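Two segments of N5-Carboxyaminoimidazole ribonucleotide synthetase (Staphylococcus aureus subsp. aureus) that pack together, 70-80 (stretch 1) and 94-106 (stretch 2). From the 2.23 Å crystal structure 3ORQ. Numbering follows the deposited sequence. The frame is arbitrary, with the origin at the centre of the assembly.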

# COMPACT_ATOMS: atom_id res chain seq x y z
N LEU A 70 1.92 -24.19 -10.86
CA LEU A 70 1.54 -23.18 -9.90
C LEU A 70 1.25 -23.81 -8.53
O LEU A 70 1.76 -23.34 -7.50
CB LEU A 70 0.34 -22.38 -10.38
CG LEU A 70 -0.09 -21.28 -9.41
CD1 LEU A 70 0.98 -20.19 -9.33
CD2 LEU A 70 -1.36 -20.69 -9.89
N GLY A 71 0.47 -24.89 -8.52
CA GLY A 71 0.17 -25.59 -7.28
C GLY A 71 1.38 -26.20 -6.60
O GLY A 71 1.43 -26.22 -5.38
N GLN A 72 2.33 -26.71 -7.38
CA GLN A 72 3.56 -27.26 -6.82
C GLN A 72 4.39 -26.19 -6.09
O GLN A 72 5.14 -26.52 -5.17
CB GLN A 72 4.42 -27.92 -7.91
CG GLN A 72 3.98 -29.33 -8.32
CD GLN A 72 4.21 -30.37 -7.22
OE1 GLN A 72 5.35 -30.57 -6.77
NE2 GLN A 72 3.14 -31.05 -6.78
N LYS A 73 4.27 -24.93 -6.50
CA LYS A 73 5.09 -23.87 -5.92
C LYS A 73 4.47 -23.17 -4.72
O LYS A 73 5.15 -22.41 -4.04
CB LYS A 73 5.41 -22.83 -6.99
CG LYS A 73 6.23 -23.37 -8.14
CD LYS A 73 6.34 -22.38 -9.29
CE LYS A 73 6.99 -23.01 -10.50
NZ LYS A 73 8.38 -23.40 -10.16
N CYS A 74 3.19 -23.41 -4.46
CA CYS A 74 2.41 -22.52 -3.58
C CYS A 74 1.85 -23.27 -2.41
O CYS A 74 1.60 -24.49 -2.49
CB CYS A 74 1.24 -21.88 -4.37
SG CYS A 74 1.81 -20.79 -5.70
N ASP A 75 1.62 -22.55 -1.32
CA ASP A 75 0.98 -23.15 -0.14
C ASP A 75 -0.52 -22.87 -0.14
O ASP A 75 -1.29 -23.56 0.55
CB ASP A 75 1.62 -22.61 1.13
CG ASP A 75 3.09 -22.88 1.18
OD1 ASP A 75 3.48 -24.06 1.30
OD2 ASP A 75 3.89 -21.95 1.06
N VAL A 76 -0.93 -21.85 -0.89
CA VAL A 76 -2.35 -21.54 -1.09
C VAL A 76 -2.52 -20.97 -2.47
O VAL A 76 -1.64 -20.30 -2.97
CB VAL A 76 -2.91 -20.55 -0.00
CG1 VAL A 76 -2.26 -19.20 -0.10
CG2 VAL A 76 -4.38 -20.39 -0.14
N ILE A 77 -3.65 -21.24 -3.11
CA ILE A 77 -3.91 -20.65 -4.45
C ILE A 77 -5.21 -19.88 -4.43
O ILE A 77 -6.22 -20.36 -3.90
CB ILE A 77 -3.93 -21.70 -5.57
CG1 ILE A 77 -2.56 -22.35 -5.75
CG2 ILE A 77 -4.35 -21.11 -6.88
CD1 ILE A 77 -2.66 -23.61 -6.52
N THR A 78 -5.17 -18.65 -4.95
CA THR A 78 -6.38 -17.83 -5.10
C THR A 78 -6.45 -17.37 -6.54
O THR A 78 -5.57 -17.67 -7.35
CB THR A 78 -6.39 -16.61 -4.14
OG1 THR A 78 -7.63 -15.88 -4.28
CG2 THR A 78 -5.18 -15.67 -4.40
N TYR A 79 -7.51 -16.67 -6.90
CA TYR A 79 -7.69 -16.30 -8.29
C TYR A 79 -8.17 -14.90 -8.30
O TYR A 79 -8.82 -14.45 -7.35
CB TYR A 79 -8.69 -17.22 -9.03
CG TYR A 79 -9.92 -17.55 -8.24
CD1 TYR A 79 -10.98 -16.66 -8.15
CD2 TYR A 79 -10.03 -18.77 -7.58
CE1 TYR A 79 -12.12 -16.96 -7.36
CE2 TYR A 79 -11.21 -19.10 -6.83
CZ TYR A 79 -12.21 -18.18 -6.73
OH TYR A 79 -13.32 -18.49 -6.01
N GLU A 80 -7.89 -14.24 -9.41
CA GLU A 80 -8.07 -12.83 -9.57
C GLU A 80 -9.26 -12.56 -10.51
O GLU A 80 -9.84 -11.48 -10.49
CB GLU A 80 -6.77 -12.23 -10.16
CG GLU A 80 -6.82 -10.78 -10.46
CD GLU A 80 -6.49 -10.41 -11.90
OE1 GLU A 80 -6.47 -9.21 -12.19
OE2 GLU A 80 -6.29 -11.29 -12.74
N GLU A 94 -8.66 -30.27 -5.45
CA GLU A 94 -8.55 -31.64 -4.93
C GLU A 94 -7.10 -31.99 -4.63
O GLU A 94 -6.85 -32.81 -3.76
CB GLU A 94 -9.22 -32.67 -5.88
CG GLU A 94 -10.76 -32.50 -6.02
CD GLU A 94 -11.39 -33.27 -7.22
OE1 GLU A 94 -10.67 -33.78 -8.12
OE2 GLU A 94 -12.63 -33.38 -7.27
N LYS A 95 -6.14 -31.37 -5.32
CA LYS A 95 -4.75 -31.70 -5.11
C LYS A 95 -3.99 -30.67 -4.27
O LYS A 95 -3.04 -31.01 -3.58
CB LYS A 95 -4.05 -31.87 -6.46
CG LYS A 95 -2.68 -32.51 -6.37
CD LYS A 95 -2.07 -32.78 -7.76
CE LYS A 95 -0.76 -33.57 -7.65
NZ LYS A 95 0.25 -33.20 -8.70
N TYR A 96 -4.41 -29.41 -4.31
CA TYR A 96 -3.72 -28.35 -3.59
C TYR A 96 -4.64 -27.57 -2.67
O TYR A 96 -5.80 -27.83 -2.63
CB TYR A 96 -3.07 -27.39 -4.59
CG TYR A 96 -2.23 -28.09 -5.61
CD1 TYR A 96 -0.92 -28.51 -5.31
CD2 TYR A 96 -2.75 -28.38 -6.90
CE1 TYR A 96 -0.14 -29.20 -6.25
CE2 TYR A 96 -1.98 -29.05 -7.84
CZ TYR A 96 -0.68 -29.48 -7.51
OH TYR A 96 0.08 -30.15 -8.45
N ASN A 97 -4.09 -26.59 -1.96
CA ASN A 97 -4.87 -25.83 -0.98
C ASN A 97 -5.50 -24.57 -1.57
O ASN A 97 -4.79 -23.56 -1.87
CB ASN A 97 -3.98 -25.49 0.22
CG ASN A 97 -4.71 -24.65 1.25
OD1 ASN A 97 -5.86 -24.90 1.54
ND2 ASN A 97 -4.03 -23.63 1.78
N ILE A 98 -6.82 -24.64 -1.76
CA ILE A 98 -7.61 -23.55 -2.35
C ILE A 98 -8.91 -23.43 -1.53
O ILE A 98 -9.95 -23.98 -1.90
CB ILE A 98 -7.97 -23.81 -3.83
CG1 ILE A 98 -6.73 -24.35 -4.62
CG2 ILE A 98 -8.56 -22.53 -4.54
CD1 ILE A 98 -6.95 -24.45 -6.16
N PRO A 99 -8.84 -22.73 -0.40
CA PRO A 99 -9.97 -22.67 0.50
C PRO A 99 -11.20 -22.06 -0.18
O PRO A 99 -12.31 -22.30 0.25
CB PRO A 99 -9.48 -21.78 1.63
CG PRO A 99 -8.01 -21.79 1.54
CD PRO A 99 -7.68 -21.97 0.10
N GLN A 100 -10.98 -21.27 -1.24
CA GLN A 100 -12.10 -20.72 -2.03
C GLN A 100 -12.93 -21.76 -2.78
O GLN A 100 -14.08 -21.48 -3.14
CB GLN A 100 -11.56 -19.67 -3.02
CG GLN A 100 -11.26 -18.34 -2.40
CD GLN A 100 -10.55 -17.42 -3.38
OE1 GLN A 100 -9.40 -17.67 -3.76
NE2 GLN A 100 -11.25 -16.39 -3.84
N GLY A 101 -12.38 -22.96 -2.99
CA GLY A 101 -13.18 -24.06 -3.62
C GLY A 101 -13.44 -23.73 -5.08
O GLY A 101 -12.79 -22.83 -5.65
N TYR A 102 -14.36 -24.45 -5.72
CA TYR A 102 -14.68 -24.23 -7.13
C TYR A 102 -16.17 -23.88 -7.32
O TYR A 102 -16.58 -23.48 -8.40
CB TYR A 102 -14.33 -25.47 -7.99
CG TYR A 102 -15.18 -26.67 -7.63
CD1 TYR A 102 -14.88 -27.44 -6.49
CD2 TYR A 102 -16.32 -26.99 -8.36
CE1 TYR A 102 -15.66 -28.52 -6.12
CE2 TYR A 102 -17.12 -28.09 -7.99
CZ TYR A 102 -16.77 -28.84 -6.87
OH TYR A 102 -17.54 -29.92 -6.48
N GLN A 103 -16.95 -24.00 -6.26
CA GLN A 103 -18.40 -23.77 -6.38
C GLN A 103 -18.70 -22.32 -6.76
O GLN A 103 -19.56 -22.07 -7.61
CB GLN A 103 -19.12 -24.15 -5.07
CG GLN A 103 -20.63 -23.98 -5.14
CD GLN A 103 -21.29 -23.93 -3.77
OE1 GLN A 103 -20.69 -23.45 -2.81
NE2 GLN A 103 -22.55 -24.38 -3.67
N ALA A 104 -18.04 -21.38 -6.10
CA ALA A 104 -18.31 -19.97 -6.35
C ALA A 104 -18.12 -19.73 -7.83
O ALA A 104 -19.02 -19.22 -8.50
CB ALA A 104 -17.39 -19.08 -5.52
N ILE A 105 -16.95 -20.12 -8.34
CA ILE A 105 -16.61 -19.91 -9.73
C ILE A 105 -17.57 -20.59 -10.66
O ILE A 105 -18.08 -19.94 -11.54
CB ILE A 105 -15.20 -20.37 -10.07
CG1 ILE A 105 -14.16 -19.44 -9.43
CG2 ILE A 105 -15.02 -20.43 -11.59
CD1 ILE A 105 -13.98 -18.07 -10.10
N GLN A 106 -17.79 -21.89 -10.48
CA GLN A 106 -18.68 -22.68 -11.35
C GLN A 106 -20.02 -21.97 -11.55
O GLN A 106 -20.54 -21.85 -12.66
CB GLN A 106 -18.94 -24.06 -10.73
CG GLN A 106 -20.04 -24.91 -11.43
CD GLN A 106 -20.56 -26.08 -10.55
OE1 GLN A 106 -19.89 -26.53 -9.61
NE2 GLN A 106 -21.75 -26.57 -10.88
O HOH W 1 -1.16 -26.13 -1.77
O HOH W 2 -8.43 -19.88 -2.44
O HOH W 3 -14.78 -20.91 -6.37
O HOH W 4 -11.00 -14.20 -5.62

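Stretch 1 ends a helix at its start, turns, and runs on as the strand V76 to Y79; stretch 2 lies alongside as an extended segment from Y96 to I98, a tight turn, and the first turn of a helix. The two backbones come closest where V76 and N97 (CA to CA, 5.0 Å) and I77 and I98 (CA to CA, 5.1 Å) are neighbours.

At the exposed start of stretch 2, K95 NZ donates to Y96 OH (3.1 Å). The Y96 ring lies face-on over G71 of the helix in stretch 1: G71 CA sits 3.6 Å from the centroid of the Y96 ring, almost on its normal. Glycine suits this place because a CB on G71 would fall 2.6 Å from Y96 CD2, a clash. The aromatic face receives the slightly polarised CH of the glycine, while Y96 CB also reaches I77 CD1 (4.3 Å).

N97 does the work of a strand partner with both backbone and side chain. Its carbonyl accepts from the strand, I77 N to N97 O at 2.9 Å, and the same oxygen takes a CA-H contact from V76 CA (3.3 Å). Its CA-to-CB bond points sideways, but the side-chain amide comes nearer to stretch 1, and N97 ND2 donates to D75 O (3.0 Å, nearly straight). Water 1 accepts from N97 N and donates to C74 O, so N97 N and C74 O are each given a partner.

Two apolar side-chain contacts follow: I98 CG1 packs on I77 CB (4.0 Å), and P99 CD on V76 CG2 (3.7 Å). Branched and cyclic side chains that carry no polar group of their own suit this buried space. I98 also opens a type I turn, closed by G101 N to I98 O (2.9 Å); G101, with positive phi, adopts a conformation that glycine tolerates best.

Within that turn the CA-to-CB bond of Q100 points toward stretch 1. Q100 OE1 accepts from T78 OG1 (2.6 Å), while Q100 NE2 donates to water 4 and also lies over one face of the Y79 ring, 3.5 Å from Y79 CZ. Two waters complete the linkage, water 2 joining I77 O to Q100 N and OE1, and water 4 joining Y79 O to Q100 NE2.

Beyond Y102, the N-cap, the helix supplies I105, whose CD1 covers the opposite face of the Y79 ring (3.9 Å from I105 CD1 to the ring centroid). The tyrosine is thus sandwiched between an amide and a methyl, while water 3 links its hydroxyl to G101 O and I105 N.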